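Trehalose monomycolate exporter MmpL3 (PDB 7NVH) probably exports trehalose monomycolate, a mycolic acid carrier for the mycobacterial cell envelope, across the inner membrane as an RND-family transporter. Local coordinates at residues Y235-L243 with F688-L699. Sequence-based numbering, arbitrary orientation.
Sequences YFAQPVVSL and FVFSDLVMMKYL. With AV0 (Lauryl Maltose Neopentyl Glycol), chain B.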
# COMPACT_ATOMS: atom_id res chain seq x y z
N TYR A 235 -4.53 8.02 2.48
CA TYR A 235 -5.52 7.69 1.46
C TYR A 235 -5.48 6.21 1.11
O TYR A 235 -6.52 5.60 0.84
CB TYR A 235 -5.28 8.53 0.21
CG TYR A 235 -6.07 9.82 0.16
CD1 TYR A 235 -5.50 11.02 0.53
CD2 TYR A 235 -7.39 9.83 -0.26
CE1 TYR A 235 -6.21 12.20 0.49
CE2 TYR A 235 -8.12 11.00 -0.31
CZ TYR A 235 -7.52 12.19 0.07
OH TYR A 235 -8.24 13.36 0.03
N PHE A 236 -4.28 5.62 1.09
CA PHE A 236 -4.12 4.21 0.75
C PHE A 236 -4.73 3.27 1.78
O PHE A 236 -4.72 2.05 1.56
CB PHE A 236 -2.65 3.86 0.59
CG PHE A 236 -2.17 3.90 -0.82
CD1 PHE A 236 -1.82 2.73 -1.47
CD2 PHE A 236 -2.07 5.09 -1.50
CE1 PHE A 236 -1.38 2.75 -2.77
CE2 PHE A 236 -1.63 5.12 -2.81
CZ PHE A 236 -1.29 3.95 -3.44
N ALA A 237 -5.25 3.79 2.90
CA ALA A 237 -5.80 2.91 3.92
C ALA A 237 -6.98 2.12 3.38
O ALA A 237 -7.10 0.91 3.63
CB ALA A 237 -6.20 3.71 5.15
N GLN A 238 -7.87 2.76 2.63
CA GLN A 238 -9.10 2.10 2.21
C GLN A 238 -8.91 1.11 1.05
O GLN A 238 -9.59 0.07 1.06
CB GLN A 238 -10.18 3.15 1.93
CG GLN A 238 -9.78 4.31 1.04
CD GLN A 238 -10.83 5.40 1.02
OE1 GLN A 238 -11.90 5.26 1.60
NE2 GLN A 238 -10.52 6.51 0.35
N PRO A 239 -8.06 1.35 0.04
CA PRO A 239 -7.84 0.28 -0.94
C PRO A 239 -7.25 -0.98 -0.33
O PRO A 239 -7.61 -2.09 -0.72
CB PRO A 239 -6.87 0.92 -1.95
CG PRO A 239 -7.08 2.37 -1.79
CD PRO A 239 -7.32 2.56 -0.33
N VAL A 240 -6.35 -0.82 0.64
CA VAL A 240 -5.77 -1.98 1.31
C VAL A 240 -6.81 -2.66 2.18
O VAL A 240 -6.84 -3.89 2.29
CB VAL A 240 -4.53 -1.56 2.11
CG1 VAL A 240 -4.06 -2.69 3.01
CG2 VAL A 240 -3.42 -1.17 1.15
N VAL A 241 -7.70 -1.89 2.81
CA VAL A 241 -8.81 -2.49 3.54
C VAL A 241 -9.67 -3.32 2.60
O VAL A 241 -10.09 -4.43 2.95
CB VAL A 241 -9.63 -1.42 4.27
CG1 VAL A 241 -10.91 -2.02 4.81
CG2 VAL A 241 -8.83 -0.85 5.43
N SER A 242 -9.94 -2.81 1.40
CA SER A 242 -10.72 -3.59 0.43
C SER A 242 -9.99 -4.87 0.05
O SER A 242 -10.58 -5.96 0.07
CB SER A 242 -11.01 -2.75 -0.81
OG SER A 242 -11.77 -1.60 -0.47
N LEU A 243 -8.70 -4.76 -0.28
CA LEU A 243 -7.91 -5.94 -0.62
C LEU A 243 -7.99 -7.00 0.47
O LEU A 243 -8.32 -8.16 0.21
CB LEU A 243 -6.45 -5.56 -0.86
CG LEU A 243 -6.06 -4.68 -2.04
CD1 LEU A 243 -4.59 -4.33 -1.97
CD2 LEU A 243 -6.35 -5.43 -3.32
N PHE A 688 -7.79 -4.53 -8.98
CA PHE A 688 -6.96 -3.39 -8.61
C PHE A 688 -5.69 -3.28 -9.43
O PHE A 688 -5.02 -2.24 -9.37
CB PHE A 688 -6.60 -3.47 -7.12
CG PHE A 688 -7.70 -3.04 -6.20
CD1 PHE A 688 -8.46 -3.98 -5.52
CD2 PHE A 688 -7.99 -1.70 -6.01
CE1 PHE A 688 -9.47 -3.59 -4.68
CE2 PHE A 688 -9.00 -1.31 -5.17
CZ PHE A 688 -9.74 -2.26 -4.50
N VAL A 689 -5.32 -4.31 -10.19
CA VAL A 689 -4.20 -4.19 -11.11
C VAL A 689 -4.54 -3.23 -12.24
O VAL A 689 -3.68 -2.48 -12.72
CB VAL A 689 -3.80 -5.58 -11.64
CG1 VAL A 689 -2.99 -5.46 -12.92
CG2 VAL A 689 -3.01 -6.33 -10.60
N PHE A 690 -5.80 -3.21 -12.66
CA PHE A 690 -6.26 -2.32 -13.71
C PHE A 690 -6.44 -0.88 -13.22
O PHE A 690 -7.07 -0.08 -13.92
CB PHE A 690 -7.57 -2.83 -14.30
CG PHE A 690 -7.42 -4.08 -15.11
CD1 PHE A 690 -6.20 -4.40 -15.69
CD2 PHE A 690 -8.48 -4.94 -15.29
CE1 PHE A 690 -6.05 -5.55 -16.43
CE2 PHE A 690 -8.34 -6.09 -16.03
CZ PHE A 690 -7.12 -6.40 -16.61
N SER A 691 -5.92 -0.55 -12.05
CA SER A 691 -6.05 0.78 -11.48
C SER A 691 -5.32 1.81 -12.34
O SER A 691 -4.51 1.47 -13.22
CB SER A 691 -5.51 0.81 -10.06
OG SER A 691 -5.49 2.14 -9.56
N ASP A 692 -5.61 3.08 -12.08
CA ASP A 692 -4.95 4.18 -12.75
C ASP A 692 -3.81 4.77 -11.93
O ASP A 692 -3.25 5.80 -12.31
CB ASP A 692 -5.96 5.28 -13.09
CG ASP A 692 -7.17 4.75 -13.83
OD1 ASP A 692 -8.20 4.50 -13.18
OD2 ASP A 692 -7.08 4.59 -15.07
N LEU A 693 -3.46 4.15 -10.81
CA LEU A 693 -2.35 4.58 -9.98
C LEU A 693 -1.30 3.47 -9.97
O LEU A 693 -1.60 2.34 -9.59
CB LEU A 693 -2.82 4.90 -8.56
CG LEU A 693 -1.75 5.36 -7.57
CD1 LEU A 693 -0.94 6.49 -8.15
CD2 LEU A 693 -2.41 5.80 -6.27
N VAL A 694 -0.08 3.81 -10.38
CA VAL A 694 0.96 2.80 -10.53
C VAL A 694 1.27 2.14 -9.19
O VAL A 694 1.52 0.93 -9.12
CB VAL A 694 2.22 3.42 -11.16
CG1 VAL A 694 3.35 2.40 -11.22
CG2 VAL A 694 1.91 3.94 -12.55
N MET A 695 1.23 2.91 -8.11
CA MET A 695 1.47 2.37 -6.77
C MET A 695 0.56 1.19 -6.48
O MET A 695 1.01 0.09 -6.14
CB MET A 695 1.24 3.47 -5.74
CG MET A 695 2.23 4.61 -5.79
SD MET A 695 1.82 5.90 -4.60
CE MET A 695 2.21 5.08 -3.07
N MET A 696 -0.75 1.40 -6.64
CA MET A 696 -1.69 0.32 -6.38
C MET A 696 -1.57 -0.77 -7.43
O MET A 696 -1.77 -1.95 -7.12
CB MET A 696 -3.12 0.86 -6.34
CG MET A 696 -3.64 1.13 -4.94
SD MET A 696 -3.77 -0.34 -3.91
CE MET A 696 -4.72 -1.42 -4.96
N LYS A 697 -1.23 -0.40 -8.67
CA LYS A 697 -1.06 -1.40 -9.71
C LYS A 697 0.01 -2.41 -9.33
O LYS A 697 -0.22 -3.62 -9.38
CB LYS A 697 -0.70 -0.74 -11.05
CG LYS A 697 -1.83 0.04 -11.68
CD LYS A 697 -1.41 0.60 -13.01
CE LYS A 697 -1.44 -0.46 -14.09
NZ LYS A 697 -2.62 -0.31 -14.97
N TYR A 698 1.20 -1.94 -8.93
CA TYR A 698 2.24 -2.91 -8.62
C TYR A 698 2.07 -3.52 -7.24
O TYR A 698 2.54 -4.64 -7.03
CB TYR A 698 3.64 -2.32 -8.80
CG TYR A 698 4.05 -1.12 -7.99
CD1 TYR A 698 4.21 -1.20 -6.62
CD2 TYR A 698 4.34 0.09 -8.61
CE1 TYR A 698 4.61 -0.10 -5.89
CE2 TYR A 698 4.73 1.19 -7.89
CZ TYR A 698 4.87 1.10 -6.53
OH TYR A 698 5.27 2.19 -5.80
N LEU A 699 1.37 -2.87 -6.31
CA LEU A 699 1.00 -3.56 -5.07
C LEU A 699 0.11 -4.77 -5.37
O LEU A 699 0.41 -5.90 -4.95
CB LEU A 699 0.30 -2.59 -4.12
CG LEU A 699 -0.33 -3.19 -2.86
CD1 LEU A 699 0.73 -3.75 -1.94
CD2 LEU A 699 -1.16 -2.14 -2.14
C1 AV0 B . 3.62 16.65 -0.85
O1 AV0 B . 3.62 15.83 -1.97
C2 AV0 B . 3.34 15.84 0.40
O2 AV0 B . 2.06 15.23 0.27
C3 AV0 B . 3.35 16.70 1.62
O3 AV0 B . 3.29 15.83 2.78
C4 AV0 B . 4.56 17.57 1.74
O4 AV0 B . 4.29 18.66 2.69
C5 AV0 B . 4.98 18.24 0.42
O5 AV0 B . 4.94 17.32 -0.74
C6 AV0 B . 6.38 18.75 0.57
O6 AV0 B . 7.16 18.28 -0.50
CAA AV0 B . -3.97 7.70 -3.08
CAB AV0 B . 4.21 24.58 -11.16
OAI AV0 B . 5.01 15.16 4.83
OAJ AV0 B . 11.48 19.17 -11.96
OAL AV0 B . 9.68 12.55 -7.62
OAN AV0 B . 9.25 18.28 -8.37
OAP AV0 B . 6.60 18.36 -7.45
OAQ AV0 B . 7.88 18.86 5.80
OAR AV0 B . 13.29 16.32 -11.73
OAS AV0 B . 4.43 18.84 6.95
OAT AV0 B . 12.64 13.52 -11.50
OAU AV0 B . 6.09 20.32 4.05
OAV AV0 B . 10.52 13.03 -9.75
CAW AV0 B . -3.37 9.10 -3.16
CAX AV0 B . 3.60 23.17 -11.46
CAY AV0 B . -2.50 9.35 -1.94
CAZ AV0 B . 4.10 22.15 -10.40
CBA AV0 B . -1.64 10.59 -2.17
CBB AV0 B . 3.54 20.75 -10.75
CBC AV0 B . -0.89 10.44 -3.51
CBD AV0 B . 4.15 19.67 -9.80
CBE AV0 B . 0.25 11.50 -3.58
CBF AV0 B . 3.26 18.41 -9.84
CBG AV0 B . -0.35 12.96 -3.39
CBH AV0 B . 3.80 17.35 -8.81
CBI AV0 B . 0.76 13.90 -2.80
CBJ AV0 B . 2.59 16.74 -8.04
CBK AV0 B . 1.42 14.77 -3.96
CBL AV0 B . 3.11 15.75 -6.93
CBM AV0 B . 5.43 16.08 5.81
CBN AV0 B . 10.89 17.97 -12.38
CBP AV0 B . 9.63 13.69 -6.80
CBQ AV0 B . 2.94 14.36 -4.13
CBR AV0 B . 3.09 16.48 -5.55
CBS AV0 B . 4.00 16.54 -3.16
CBT AV0 B . 5.27 15.21 -4.98
OBV AV0 B . 5.91 16.35 -5.59
OBX AV0 B . 7.62 14.93 -6.34
OBY AV0 B . 5.92 17.45 3.87
OBZ AV0 B . 9.65 16.45 -10.95
OCB AV0 B . 10.31 15.69 -8.85
CCC AV0 B . 6.41 17.04 5.21
CCD AV0 B . 11.00 16.93 -11.28
CCF AV0 B . 8.64 14.68 -7.36
CCH AV0 B . 8.47 17.06 -8.12
CCJ AV0 B . 6.73 16.06 -6.67
CCL AV0 B . 7.52 17.33 -7.03
CCM AV0 B . 3.81 15.64 -4.46
CCN AV0 B . 6.62 18.23 6.15
CCO AV0 B . 11.94 15.82 -11.74
CCQ AV0 B . 9.39 15.95 -7.77
CCR AV0 B . 4.75 18.32 3.97
CCS AV0 B . 9.69 15.30 -10.02
CCT AV0 B . 5.57 19.27 6.12
CCU AV0 B . 11.88 14.61 -10.86
CCV AV0 B . 5.07 19.59 4.75
CCW AV0 B . 10.51 14.17 -10.64
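Ser242, whose CB rests against Phe688 CZ, sends its OG back to Gln238 O at 3.1 Å; that carbonyl also takes Ser242 N, the two donors arriving from opposite faces of its plane. This is the start of helix 237-246, set beside the turn between helices 671-689 and 694-726, so the contact joins the two MMPL-family halves of an RND-type transporter. The two helix starts run roughly parallel, 12.0 Å apart at closest approach and inclined by 23°, and no hydrogen bond links them: side chains fill the gap. Phe236 points across and is wedged among three side chains of 688-699. Its CE1 meets Met696 CG at 3.5 Å, while CZ lies against Met695 CB and Leu693 CD2. Both methionine sulfurs make oblique Met-aromatic contacts with this ring. Met696 is bent twice: the turn about CB-CG (-64°) sets SD beside Pro239 CB, and the one about CG-SD (-52°) brings CE up to Leu243 CD1, tip to tip. Leu243 splits its branches, CD2 going to Phe688 CD1 and CD1 to Leu699 CD2. On the turn, Ser691 OG accepts Leu693 N in an ST turn at 3.1 Å and also pairs with Asp180, while Lys697 NZ binds Ser691 O. Tyr235 and Phe236 belong to the detergent pocket: a terminal carbon of lauryl maltose neopentyl glycol, CAA, comes within 3.5 Å of Phe236 CE2.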